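Local coordinates for deseasin MCP-01 (Pseudoalteromonas sp., PDB 3VV3), which degrades collagen as a bacterial serine protease of the subtilisin family, its catalytic domain binding calcium ions, at residues 55-60 against 261-266; 49-54 against 136-141; 247-252 against 317-322; 194-199 against 220-225; 61-66 against 127-132. All coordinates share one frame; numbering follows the deposited sequence.

Interaction 1: 55-60 against 261-266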
# COMPACT_ATOMS: atom_id res chain seq x y z
N TYR A 55 8.46 -18.59 -2.32
CA TYR A 55 9.70 -19.29 -2.65
C TYR A 55 9.54 -20.17 -3.88
O TYR A 55 10.51 -20.80 -4.33
CB TYR A 55 10.15 -20.14 -1.44
CG TYR A 55 9.02 -20.96 -0.87
CD1 TYR A 55 8.62 -22.15 -1.48
CD2 TYR A 55 8.33 -20.55 0.26
CE1 TYR A 55 7.58 -22.89 -0.98
CE2 TYR A 55 7.29 -21.28 0.78
CZ TYR A 55 6.91 -22.46 0.15
OH TYR A 55 5.87 -23.20 0.64
N SER A 56 8.33 -20.23 -4.43
CA SER A 56 8.08 -21.01 -5.65
C SER A 56 8.18 -20.17 -6.92
O SER A 56 8.20 -20.70 -8.03
CB SER A 56 6.70 -21.69 -5.58
OG SER A 56 5.66 -20.81 -5.99
N HIS A 57 8.26 -18.85 -6.76
CA HIS A 57 8.42 -17.95 -7.90
C HIS A 57 9.72 -18.28 -8.65
O HIS A 57 10.79 -18.40 -8.05
CB HIS A 57 8.43 -16.49 -7.44
CG HIS A 57 8.38 -15.50 -8.56
ND1 HIS A 57 7.35 -14.59 -8.72
CD2 HIS A 57 9.23 -15.28 -9.59
CE1 HIS A 57 7.57 -13.85 -9.79
NE2 HIS A 57 8.71 -14.25 -10.34
N PRO A 58 9.62 -18.45 -9.98
CA PRO A 58 10.81 -18.80 -10.76
C PRO A 58 12.00 -17.85 -10.57
O PRO A 58 13.15 -18.27 -10.76
CB PRO A 58 10.30 -18.75 -12.21
CG PRO A 58 8.85 -19.10 -12.09
CD PRO A 58 8.39 -18.48 -10.79
N ASP A 59 11.75 -16.59 -10.21
CA ASP A 59 12.84 -15.66 -10.01
C ASP A 59 13.27 -15.51 -8.54
O ASP A 59 14.12 -14.68 -8.23
CB ASP A 59 12.55 -14.28 -10.64
CG ASP A 59 13.79 -13.66 -11.28
OD1 ASP A 59 14.70 -14.44 -11.66
OD2 ASP A 59 13.87 -12.42 -11.41
N LEU A 60 12.69 -16.32 -7.65
CA LEU A 60 13.13 -16.34 -6.24
C LEU A 60 13.61 -17.72 -5.78
O LEU A 60 14.41 -17.80 -4.84
CB LEU A 60 12.01 -15.88 -5.30
CG LEU A 60 11.57 -14.43 -5.40
CD1 LEU A 60 10.37 -14.17 -4.49
CD2 LEU A 60 12.70 -13.49 -5.05
N ASN A 261 4.01 -16.08 -10.42
CA ASN A 261 5.01 -15.91 -11.47
C ASN A 261 4.82 -14.61 -12.24
O ASN A 261 4.86 -14.59 -13.48
CB ASN A 261 4.98 -17.11 -12.43
CG ASN A 261 6.12 -17.08 -13.44
OD1 ASN A 261 7.15 -16.45 -13.22
ND2 ASN A 261 5.93 -17.78 -14.56
N SER A 262 4.62 -13.53 -11.51
CA SER A 262 4.38 -12.23 -12.12
C SER A 262 5.30 -11.17 -11.54
O SER A 262 6.12 -11.45 -10.67
CB SER A 262 2.92 -11.81 -11.94
OG SER A 262 2.02 -12.76 -12.49
N TYR A 263 5.14 -9.94 -12.03
CA TYR A 263 5.94 -8.81 -11.59
C TYR A 263 5.01 -7.62 -11.48
O TYR A 263 4.03 -7.52 -12.22
CB TYR A 263 7.09 -8.54 -12.58
CG TYR A 263 7.90 -9.79 -12.80
CD1 TYR A 263 7.50 -10.75 -13.72
CD2 TYR A 263 9.03 -10.04 -12.04
CE1 TYR A 263 8.22 -11.92 -13.90
CE2 TYR A 263 9.76 -11.20 -12.21
CZ TYR A 263 9.36 -12.14 -13.14
OH TYR A 263 10.09 -13.30 -13.30
N ALA A 264 5.31 -6.72 -10.55
CA ALA A 264 4.47 -5.55 -10.35
C ALA A 264 5.28 -4.40 -9.80
O ALA A 264 6.33 -4.59 -9.19
CB ALA A 264 3.32 -5.88 -9.41
N THR A 265 4.78 -3.19 -10.03
CA THR A 265 5.45 -1.98 -9.58
C THR A 265 4.70 -1.41 -8.38
O THR A 265 3.50 -1.13 -8.47
CB THR A 265 5.53 -0.94 -10.71
OG1 THR A 265 6.31 -1.48 -11.78
CG2 THR A 265 6.16 0.36 -10.24
N TYR A 266 5.40 -1.26 -7.26
CA TYR A 266 4.85 -0.70 -6.03
C TYR A 266 5.67 0.51 -5.63
O TYR A 266 6.85 0.62 -5.98
CB TYR A 266 4.95 -1.68 -4.85
CG TYR A 266 4.12 -2.95 -4.87
CD1 TYR A 266 3.45 -3.37 -6.01
CD2 TYR A 266 4.01 -3.73 -3.72
CE1 TYR A 266 2.70 -4.55 -5.99
CE2 TYR A 266 3.27 -4.89 -3.70
CZ TYR A 266 2.62 -5.29 -4.83
OH TYR A 266 1.88 -6.46 -4.79

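Interaction 2: 49-54 against 136-141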
# COMPACT_ATOMS: atom_id res chain seq x y z
N ILE A 49 10.34 -10.26 7.22
CA ILE A 49 9.19 -10.33 8.12
C ILE A 49 8.05 -9.51 7.51
O ILE A 49 8.12 -8.28 7.44
CB ILE A 49 9.58 -9.81 9.52
CG1 ILE A 49 10.73 -10.67 10.09
CG2 ILE A 49 8.35 -9.79 10.46
CD1 ILE A 49 11.30 -10.20 11.46
N ASP A 50 7.03 -10.21 7.02
CA ASP A 50 6.08 -9.56 6.12
C ASP A 50 4.88 -10.48 5.89
O ASP A 50 4.47 -11.22 6.80
CB ASP A 50 6.80 -9.25 4.81
CG ASP A 50 6.25 -8.02 4.09
OD1 ASP A 50 5.07 -8.03 3.68
OD2 ASP A 50 7.02 -7.05 3.90
N THR A 51 4.31 -10.43 4.69
CA THR A 51 3.18 -11.29 4.35
C THR A 51 3.62 -12.68 3.90
O THR A 51 2.79 -13.49 3.48
CB THR A 51 2.32 -10.70 3.21
OG1 THR A 51 3.11 -10.63 2.02
CG2 THR A 51 1.83 -9.30 3.56
N GLY A 52 4.92 -12.94 3.94
CA GLY A 52 5.48 -14.20 3.48
C GLY A 52 6.47 -14.03 2.34
O GLY A 52 6.83 -12.91 1.98
N VAL A 53 6.92 -15.15 1.78
CA VAL A 53 7.81 -15.16 0.63
C VAL A 53 7.32 -16.24 -0.32
O VAL A 53 7.15 -17.39 0.09
CB VAL A 53 9.26 -15.51 1.03
CG1 VAL A 53 10.17 -15.57 -0.19
CG2 VAL A 53 9.78 -14.49 2.05
N ASP A 54 7.06 -15.90 -1.58
CA ASP A 54 6.71 -16.93 -2.54
C ASP A 54 7.99 -17.59 -3.06
O ASP A 54 8.51 -17.21 -4.12
CB ASP A 54 5.90 -16.38 -3.72
CG ASP A 54 5.45 -17.48 -4.67
OD1 ASP A 54 5.78 -18.66 -4.43
OD2 ASP A 54 4.78 -17.17 -5.68
N LYS A 136 5.98 -15.03 7.88
CA LYS A 136 4.71 -14.42 7.54
C LYS A 136 3.95 -14.11 8.82
O LYS A 136 3.52 -15.02 9.52
CB LYS A 136 3.91 -15.40 6.66
CG LYS A 136 2.47 -14.99 6.37
CD LYS A 136 1.82 -15.99 5.42
CE LYS A 136 0.39 -15.56 5.08
NZ LYS A 136 0.38 -14.22 4.40
N PHE A 137 3.79 -12.82 9.14
CA PHE A 137 2.96 -12.43 10.28
C PHE A 137 1.74 -11.61 9.84
O PHE A 137 0.88 -11.29 10.65
CB PHE A 137 3.76 -11.68 11.37
CG PHE A 137 3.95 -10.20 11.09
CD1 PHE A 137 4.84 -9.77 10.12
CD2 PHE A 137 3.23 -9.25 11.82
CE1 PHE A 137 5.02 -8.41 9.87
CE2 PHE A 137 3.41 -7.89 11.57
CZ PHE A 137 4.30 -7.47 10.60
N LEU A 138 1.68 -11.30 8.54
CA LEU A 138 0.53 -10.60 7.97
C LEU A 138 -0.23 -11.53 7.05
O LEU A 138 0.35 -12.14 6.16
CB LEU A 138 1.00 -9.37 7.18
CG LEU A 138 1.67 -8.31 8.06
CD1 LEU A 138 2.35 -7.26 7.21
CD2 LEU A 138 0.65 -7.68 9.01
N ALA A 139 -1.54 -11.61 7.26
CA ALA A 139 -2.38 -12.54 6.51
C ALA A 139 -2.72 -12.01 5.13
O ALA A 139 -2.39 -10.87 4.79
CB ALA A 139 -3.65 -12.83 7.28
N ALA A 140 -3.40 -12.84 4.34
CA ALA A 140 -3.82 -12.45 3.00
C ALA A 140 -4.67 -11.18 3.01
O ALA A 140 -4.67 -10.42 2.04
CB ALA A 140 -4.58 -13.59 2.34
N ASP A 141 -5.40 -10.97 4.11
CA ASP A 141 -6.24 -9.79 4.25
C ASP A 141 -5.62 -8.69 5.11
O ASP A 141 -6.33 -7.79 5.59
CB ASP A 141 -7.63 -10.15 4.79
CG ASP A 141 -7.62 -10.46 6.28
OD1 ASP A 141 -6.54 -10.64 6.87
OD2 ASP A 141 -8.72 -10.52 6.88

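Interaction 3: 247-252 against 317-322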
# COMPACT_ATOMS: atom_id res chain seq x y z
N MET A 247 18.68 7.39 6.65
CA MET A 247 19.13 7.59 5.28
C MET A 247 17.99 7.24 4.32
O MET A 247 16.93 6.82 4.76
CB MET A 247 20.35 6.71 4.98
CG MET A 247 20.06 5.21 5.12
SD MET A 247 21.51 4.20 4.74
CE MET A 247 21.72 4.53 2.99
N GLY A 248 18.22 7.41 3.03
CA GLY A 248 17.19 7.10 2.04
C GLY A 248 17.65 6.08 1.02
O GLY A 248 18.84 5.82 0.89
N ALA A 249 16.70 5.48 0.31
CA ALA A 249 16.99 4.56 -0.79
C ALA A 249 15.78 4.54 -1.73
O ALA A 249 14.69 4.97 -1.35
CB ALA A 249 17.28 3.15 -0.25
N PRO A 250 15.97 4.05 -2.96
CA PRO A 250 14.88 4.08 -3.94
C PRO A 250 13.61 3.34 -3.48
O PRO A 250 13.65 2.14 -3.15
CB PRO A 250 15.49 3.39 -5.17
CG PRO A 250 16.95 3.68 -5.05
CD PRO A 250 17.23 3.58 -3.56
N GLY A 251 12.48 4.05 -3.50
CA GLY A 251 11.21 3.44 -3.14
C GLY A 251 10.04 3.87 -4.01
O GLY A 251 8.93 3.38 -3.81
N SER A 252 10.28 4.78 -4.95
CA SER A 252 9.22 5.25 -5.85
C SER A 252 9.22 4.46 -7.16
O SER A 252 10.19 4.52 -7.92
CB SER A 252 9.41 6.74 -6.18
OG SER A 252 9.24 7.55 -5.03
N THR A 317 22.14 10.99 3.38
CA THR A 317 22.63 10.30 2.19
C THR A 317 21.59 9.35 1.60
O THR A 317 20.67 8.89 2.28
CB THR A 317 23.87 9.47 2.51
OG1 THR A 317 23.55 8.53 3.55
CG2 THR A 317 25.02 10.37 2.97
N ARG A 318 21.77 9.05 0.32
CA ARG A 318 20.98 8.07 -0.39
C ARG A 318 21.88 6.87 -0.67
O ARG A 318 23.02 7.04 -1.11
CB ARG A 318 20.44 8.66 -1.70
CG ARG A 318 19.46 7.76 -2.44
CD ARG A 318 20.14 6.95 -3.54
NE ARG A 318 20.67 7.82 -4.58
CZ ARG A 318 21.96 7.90 -4.92
NH1 ARG A 318 22.86 7.12 -4.32
NH2 ARG A 318 22.34 8.74 -5.87
N LEU A 319 21.36 5.67 -0.41
CA LEU A 319 22.13 4.43 -0.54
C LEU A 319 23.00 4.35 -1.79
O LEU A 319 22.55 4.63 -2.90
CB LEU A 319 21.17 3.23 -0.53
CG LEU A 319 21.77 1.83 -0.69
CD1 LEU A 319 22.62 1.45 0.52
CD2 LEU A 319 20.64 0.83 -0.91
N ASN A 320 24.25 3.95 -1.60
CA ASN A 320 25.11 3.63 -2.73
C ASN A 320 25.87 2.35 -2.42
O ASN A 320 26.81 2.36 -1.62
CB ASN A 320 26.09 4.76 -3.04
CG ASN A 320 26.83 4.53 -4.33
OD1 ASN A 320 27.43 3.47 -4.53
ND2 ASN A 320 26.77 5.50 -5.24
N VAL A 321 25.45 1.25 -3.04
CA VAL A 321 25.98 -0.05 -2.65
C VAL A 321 27.37 -0.28 -3.22
O VAL A 321 28.17 -1.01 -2.63
CB VAL A 321 25.02 -1.21 -2.98
CG1 VAL A 321 24.85 -1.39 -4.49
CG2 VAL A 321 25.50 -2.52 -2.30
N ASN A 322 27.68 0.38 -4.33
CA ASN A 322 29.05 0.31 -4.85
C ASN A 322 30.01 0.89 -3.82
O ASN A 322 31.01 0.25 -3.46
CB ASN A 322 29.18 1.05 -6.18
CG ASN A 322 30.59 0.93 -6.76
OD1 ASN A 322 31.13 -0.18 -6.87
ND2 ASN A 322 31.18 2.06 -7.11

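Interaction 4: 194-199 against 220-225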
# COMPACT_ATOMS: atom_id res chain seq x y z
N ILE A 194 22.35 -8.82 14.65
CA ILE A 194 21.42 -8.69 13.54
C ILE A 194 21.06 -7.22 13.32
O ILE A 194 20.78 -6.49 14.27
CB ILE A 194 20.14 -9.51 13.80
CG1 ILE A 194 20.50 -10.99 13.93
CG2 ILE A 194 19.11 -9.29 12.68
CD1 ILE A 194 19.33 -11.88 14.33
N LEU A 195 21.08 -6.80 12.06
CA LEU A 195 20.70 -5.45 11.68
C LEU A 195 19.22 -5.45 11.34
O LEU A 195 18.76 -6.27 10.55
CB LEU A 195 21.50 -5.03 10.44
CG LEU A 195 21.24 -3.65 9.85
CD1 LEU A 195 21.86 -2.59 10.74
CD2 LEU A 195 21.81 -3.58 8.44
N PHE A 196 18.47 -4.52 11.94
CA PHE A 196 17.02 -4.48 11.84
C PHE A 196 16.66 -3.29 10.95
O PHE A 196 16.62 -2.16 11.43
CB PHE A 196 16.41 -4.29 13.24
CG PHE A 196 14.89 -4.42 13.30
CD1 PHE A 196 14.07 -3.37 12.95
CD2 PHE A 196 14.31 -5.61 13.74
CE1 PHE A 196 12.68 -3.49 13.02
CE2 PHE A 196 12.92 -5.74 13.81
CZ PHE A 196 12.11 -4.68 13.45
N VAL A 197 16.43 -3.55 9.67
CA VAL A 197 16.13 -2.48 8.72
C VAL A 197 14.62 -2.23 8.71
O VAL A 197 13.84 -3.17 8.64
CB VAL A 197 16.60 -2.84 7.31
CG1 VAL A 197 16.55 -1.62 6.41
CG2 VAL A 197 18.02 -3.42 7.37
N ALA A 198 14.21 -0.96 8.79
CA ALA A 198 12.80 -0.64 8.97
C ALA A 198 12.37 0.55 8.12
O ALA A 198 13.14 1.48 7.94
CB ALA A 198 12.50 -0.37 10.44
N ALA A 199 11.14 0.51 7.63
CA ALA A 199 10.61 1.54 6.74
C ALA A 199 10.14 2.75 7.54
O ALA A 199 9.53 2.60 8.59
CB ALA A 199 9.45 0.98 5.95
N ASP A 220 20.09 0.62 18.86
CA ASP A 220 21.20 0.96 17.96
C ASP A 220 21.23 0.16 16.65
O ASP A 220 21.78 0.63 15.65
CB ASP A 220 22.54 0.84 18.68
CG ASP A 220 22.79 1.96 19.67
OD1 ASP A 220 22.31 3.09 19.42
OD2 ASP A 220 23.47 1.71 20.68
N ASN A 221 20.65 -1.04 16.64
CA ASN A 221 20.71 -1.87 15.43
C ASN A 221 19.54 -1.62 14.48
O ASN A 221 19.42 -2.27 13.44
CB ASN A 221 20.78 -3.36 15.78
CG ASN A 221 19.54 -3.84 16.51
OD1 ASN A 221 18.97 -3.11 17.32
ND2 ASN A 221 19.12 -5.07 16.22
N VAL A 222 18.66 -0.68 14.83
CA VAL A 222 17.58 -0.30 13.93
C VAL A 222 18.11 0.69 12.89
O VAL A 222 18.71 1.70 13.25
CB VAL A 222 16.39 0.33 14.70
CG1 VAL A 222 15.39 0.96 13.75
CG2 VAL A 222 15.72 -0.73 15.59
N LEU A 223 17.89 0.39 11.61
CA LEU A 223 18.30 1.28 10.54
C LEU A 223 17.03 1.69 9.79
O LEU A 223 16.39 0.87 9.15
CB LEU A 223 19.30 0.57 9.62
CG LEU A 223 19.75 1.26 8.32
CD1 LEU A 223 20.25 2.67 8.58
CD2 LEU A 223 20.81 0.43 7.62
N SER A 224 16.66 2.97 9.93
CA SER A 224 15.36 3.47 9.48
C SER A 224 15.49 4.17 8.15
O SER A 224 16.33 5.07 8.00
CB SER A 224 14.76 4.46 10.49
OG SER A 224 14.52 3.83 11.73
N ILE A 225 14.65 3.79 7.19
CA ILE A 225 14.87 4.17 5.80
C ILE A 225 13.75 5.01 5.19
O ILE A 225 12.59 4.61 5.20
CB ILE A 225 15.09 2.90 4.94
CG1 ILE A 225 16.25 2.07 5.50
CG2 ILE A 225 15.31 3.27 3.48
CD1 ILE A 225 17.53 2.87 5.68

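Interaction 5: 61-66 against 127-132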
# COMPACT_ATOMS: atom_id res chain seq x y z
N ALA A 61 13.12 -18.77 -6.42
CA ALA A 61 13.34 -20.15 -5.96
C ALA A 61 14.80 -20.47 -5.66
O ALA A 61 15.11 -21.12 -4.66
CB ALA A 61 12.77 -21.15 -6.96
N ALA A 62 15.70 -20.03 -6.53
CA ALA A 62 17.12 -20.34 -6.37
C ALA A 62 17.72 -19.66 -5.14
O ALA A 62 18.75 -20.09 -4.63
CB ALA A 62 17.89 -19.95 -7.63
N ASN A 63 17.06 -18.59 -4.68
CA ASN A 63 17.54 -17.83 -3.53
C ASN A 63 16.68 -18.01 -2.29
O ASN A 63 16.77 -17.23 -1.33
CB ASN A 63 17.67 -16.33 -3.87
CG ASN A 63 18.86 -16.05 -4.77
OD1 ASN A 63 19.79 -16.85 -4.87
ND2 ASN A 63 18.85 -14.89 -5.43
N ALA A 64 15.83 -19.04 -2.29
CA ALA A 64 15.07 -19.36 -1.09
C ALA A 64 15.94 -20.10 -0.08
O ALA A 64 16.60 -21.09 -0.42
CB ALA A 64 13.84 -20.18 -1.44
N TRP A 65 15.95 -19.63 1.16
CA TRP A 65 16.68 -20.32 2.22
C TRP A 65 16.09 -21.70 2.46
O TRP A 65 14.88 -21.90 2.38
CB TRP A 65 16.60 -19.50 3.51
CG TRP A 65 17.22 -20.14 4.71
CD1 TRP A 65 18.55 -20.23 5.00
CD2 TRP A 65 16.53 -20.74 5.82
NE1 TRP A 65 18.74 -20.86 6.21
CE2 TRP A 65 17.51 -21.18 6.73
CE3 TRP A 65 15.18 -20.94 6.12
CZ2 TRP A 65 17.18 -21.81 7.94
CZ3 TRP A 65 14.84 -21.57 7.31
CH2 TRP A 65 15.84 -21.99 8.21
N VAL A 66 16.97 -22.66 2.76
CA VAL A 66 16.56 -23.99 3.16
C VAL A 66 17.16 -24.31 4.53
O VAL A 66 18.38 -24.20 4.74
CB VAL A 66 16.99 -25.05 2.14
CG1 VAL A 66 16.63 -26.44 2.64
CG2 VAL A 66 16.32 -24.77 0.80
N ASN A 127 21.21 -8.38 -4.53
CA ASN A 127 21.99 -9.61 -4.62
C ASN A 127 21.50 -10.48 -5.76
O ASN A 127 20.29 -10.67 -5.91
CB ASN A 127 21.88 -10.43 -3.32
CG ASN A 127 22.34 -9.66 -2.11
OD1 ASN A 127 23.51 -9.72 -1.72
ND2 ASN A 127 21.43 -8.91 -1.51
N HIS A 128 22.42 -11.00 -6.57
CA HIS A 128 22.06 -12.02 -7.56
C HIS A 128 21.87 -13.35 -6.85
O HIS A 128 21.06 -14.18 -7.26
CB HIS A 128 23.17 -12.21 -8.59
CG HIS A 128 23.38 -11.03 -9.47
ND1 HIS A 128 23.94 -11.13 -10.73
CD2 HIS A 128 23.10 -9.72 -9.29
CE1 HIS A 128 24.00 -9.93 -11.28
NE2 HIS A 128 23.49 -9.06 -10.43
N ASP A 129 22.67 -13.55 -5.81
CA ASP A 129 22.65 -14.78 -5.02
C ASP A 129 22.63 -14.43 -3.53
O ASP A 129 23.41 -13.60 -3.08
CB ASP A 129 23.89 -15.62 -5.33
CG ASP A 129 23.98 -16.00 -6.79
OD1 ASP A 129 23.20 -16.86 -7.24
OD2 ASP A 129 24.82 -15.41 -7.50
N VAL A 130 21.72 -15.06 -2.80
CA VAL A 130 21.53 -14.80 -1.38
C VAL A 130 20.53 -15.84 -0.90
O VAL A 130 19.92 -16.52 -1.73
CB VAL A 130 21.00 -13.36 -1.13
CG1 VAL A 130 19.57 -13.21 -1.67
CG2 VAL A 130 21.08 -12.97 0.35
N SER A 131 20.36 -16.01 0.41
CA SER A 131 19.34 -16.90 0.93
C SER A 131 18.30 -16.09 1.69
O SER A 131 18.65 -15.35 2.60
CB SER A 131 19.93 -17.97 1.85
OG SER A 131 20.76 -18.87 1.13
N ILE A 132 17.05 -16.22 1.30
CA ILE A 132 15.98 -15.46 1.93
C ILE A 132 15.07 -16.38 2.72
O ILE A 132 14.48 -17.30 2.16
CB ILE A 132 15.15 -14.72 0.87
CG1 ILE A 132 16.01 -13.68 0.16
CG2 ILE A 132 13.93 -14.06 1.51
CD1 ILE A 132 15.36 -13.07 -1.06
O HOH W 1 21.46 -18.54 -6.25

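Interaction 1: 55-60 against 261-266
His-57 reaches across to the 261-263 stretch and touches all three of its residues with one imidazole. From CB the ring leaves with CG anti to the backbone N (chi1 -171°). CD2 has Asp-59 N of its own segment near the ring plane, while ND1, CE1 and NE2 face residues 261-263. ND1 lies 3.8 Å from Asn-261 CA, which sits over the ring face in a CH-pi contact, and makes a weak hydrogen bond to Val-258 O. CE1 comes within 2.9 Å of Ser-262 O, close to the ring plane. At the tip NE2 gives a weak but nearly straight hydrogen bond to Tyr-263 OH, 3.4 Å long. The two rings form an offset edge-to-face pair, planes at 79° and centroids 5.2 Å apart, in which the imidazole edge meets the phenol face toward its rim. Beside this, Pro-58 crosses Asn-261 at about a right angle, its CG 3.3 Å from Asn-261 OD1. Asp-59 adds CB near the phenol oxygen, but its carboxylate is taken by Asn-119 and the backbone of Val-123. The contact docks the loop that follows strand 45-50 onto the antiparallel pair 254-258 and 262-266. His-57 also packs on Thr-257 of the first of those strands, Tyr-263 rests on Val-121, and farther along the second strand Tyr-266 stacks on His-108 of helix 105-114.

Interaction 2: 49-54 against 136-141
Asp-50 and Lys-136 are bridged as parallel neighbours where two adjacent strands of the parallel sheet of the subtilisin-like alpha/beta fold run out into loops. Asp-50 O is gripped twice: Phe-137 N approaches nearly along the C=O axis at 2.9 Å, and Leu-138 N, at 3.3 Å, comes from above the carbonyl plane. Lys-136 stretches out past Gly-52 and turns only at its last torsion (chi4 61°), which swings NZ back to Thr-51 O at 2.7 Å. The same ammonium bonds Leu-138 O, tying the two loop backbones together through one buried charge. At the backbone angles of Gly-52 a CB would jam against the carbonyl O before it, and would lie against Lys-136 CD.

In the next shell, Asp-102 forms a salt bridge with Lys-136 NZ, and Thr-51 OG1 bonds Asp-101 and Gly-106 N. Asp-50 OD1 takes Thr-51 N with its anti lone pair and also bonds His-105 ND1, consistent with Asp-50 and His-105 belonging to a Ser-His-Asp catalytic triad with Ser-270. Farther out, Asp-141 makes a salt bridge to Arg-231 of the second subunit. Phe-137 crosses Ile-49 at about a right angle, its CD1 3.5 Å from Ile-49 CG2.

Interaction 3: 247-252 against 317-322
Met-247 and Leu-319 meet on one side of a short backbone bridge, with the aliphatic part of Arg-318 on the other. The Met-247 chain starts with CG between the backbone N and the carbonyl carbon (chi1 61°), runs straight, and then bends at chi3, bringing CE to 3.6 Å from Leu-319 CA and 3.8 Å from Leu-319 CB. Ala-249 CB closes on the same leucine, 3.9 Å from its CB. Between Met-247 and Ala-249, Gly-248 makes the bridge: its N bonds Thr-317 O at 3.0 Å, and its O receives Leu-319 N at 2.8 Å. Arg-318 turns away from the strand, with CB and CG against Gly-248 O and CD near the Pro-250 ring. The chain bends at chi2 and chi3, which place CD and NE; NH1 bonds Leu-319 O at 2.9 Å from above the carbonyl plane. Asp-304 and Asp-232 form salt bridges with NH1 and NH2. An alanine at Arg-318 would probably leave both these acids without their positive mate in a buried setting and Leu-319 O without its guanidinium donor.

The contact fastens strand 247-250, outermost in the central parallel sheet, to the segment leading into helix 321-327, where Asn-320 is the N-cap and bonds Gln-323 N. Asn-320 also donates to Asp-30, a calcium ligand, and the Arg-318 side chain lies about 6 Å from a bound calcium ion. With hydrophobic packing on one side and concentrated charge on the other, the arginine probably balances Asp-304 and Asp-232, close to a calcium site.

Interaction 4: 194-199 against 220-225
Phe-196 and Val-222, Val-197 and Leu-223, Ala-198 and Ser-224, and Ala-199 and Ile-225 pair in register as parallel strands of the central sheet of the subtilisin-like alpha/beta fold. The strand axes are 24° from parallel. The tight part is the backbone: four N-H...O bonds, among them Leu-223 N to Phe-196 O at 2.9 Å, stitch residues 196-198 to 221-225. One more bond extends the run at its start. Asn-221 CG sits between the backbone N and the carbonyl carbon (chi1 64°), and ND2 points straight at Ile-194 O, 2.9 Å away (N-H...O 171°); Ile-194 O lies in the amide plane of Asn-221. The amide nitrogen also bonds Ser-189 OG, and an alanine here would probably leave Ile-194 O and Ser-189 without that shared partner and free the strand entry to shift.

Side-chain packing is looser. On the face covered by helices 269-284 and 292-301, the Val-197 and Ile-225 side chains cross obliquely, CG1 to CG1 3.8 Å, while Leu-195 CD1 stays 4.2 Å from Leu-223 CB. At the Ala-199 end the contact thins out, Ala-199 C lying 3.9 Å from Ile-225 O. At the other end the chain comes in from Asp-220, exposed to solvent. On the other face Phe-196 and Val-222 lie side by side, with CD1 of the phenylalanine 4.1 Å from CG2 of the valine.

Interaction 5: 61-66 against 127-132
Asn-63 and Trp-65 straddle a single backbone bridge to Ile-132: Ile-132 N bonds Asn-63 O at 2.8 Å, and Trp-65 N bonds Ile-132 O at 2.9 Å. The Asn-63 side chain works the other way along the partner segment. CG stands anti to the carbonyl carbon (chi1 -73°), and CB is pressed to 3.1 Å from Val-130 O. ND2 sends a nearly straight bond (178°) to His-128 O, 3.0 Å away; His-128 O lies in the Asn-63 amide plane, while ND2 stands above the His-128 carbonyl plane and also bonds Gly-114 O. OD1 accepts a weak bond from Val-130 N, and a water lies within hydrogen-bonding reach of Asn-63 OD1 (2.7 Å) and Asp-129 OD1. In the central sheet of the subtilisin-like fold, strand 131-136 has 45-50 along one side, where Ser-131 bonds Val-44 and Val-46 through the backbone, and here the 61-66 loop takes the other side at its start. Arg-42 serves both segments, receiving Ser-131 OG at its carbonyl and giving NH1 to Ala-64 O. Trp-65 CG is anti to the backbone N (chi1 176°); the indole meets Ser-131 CB at its edge and packs on Tyr-155 and Leu-159 of helix 146-161.

Interactions 2 to 5 are buried and all reach the central parallel sheet, whereas interaction 1 is partly exposed and joins a loop to a separate two-stranded pair. Interactions 2 and 5 both use strand 131-136, interaction 5 at its start and interaction 2 at its end, where it pairs with 45-50; they touch through Val-53 and Ile-132. Interactions 3 and 4 sit on neighbouring strands, Met-247 packing on Ile-225. Regular backbone bonding dominates interaction 4; buried charge marks interactions 2 and 3; an asparagine amide carries interaction 5; rings carry interaction 1. Segments 55-60 and 61-66 are consecutive in one loop, and Tyr-55 packs on Ala-61 and Ala-64.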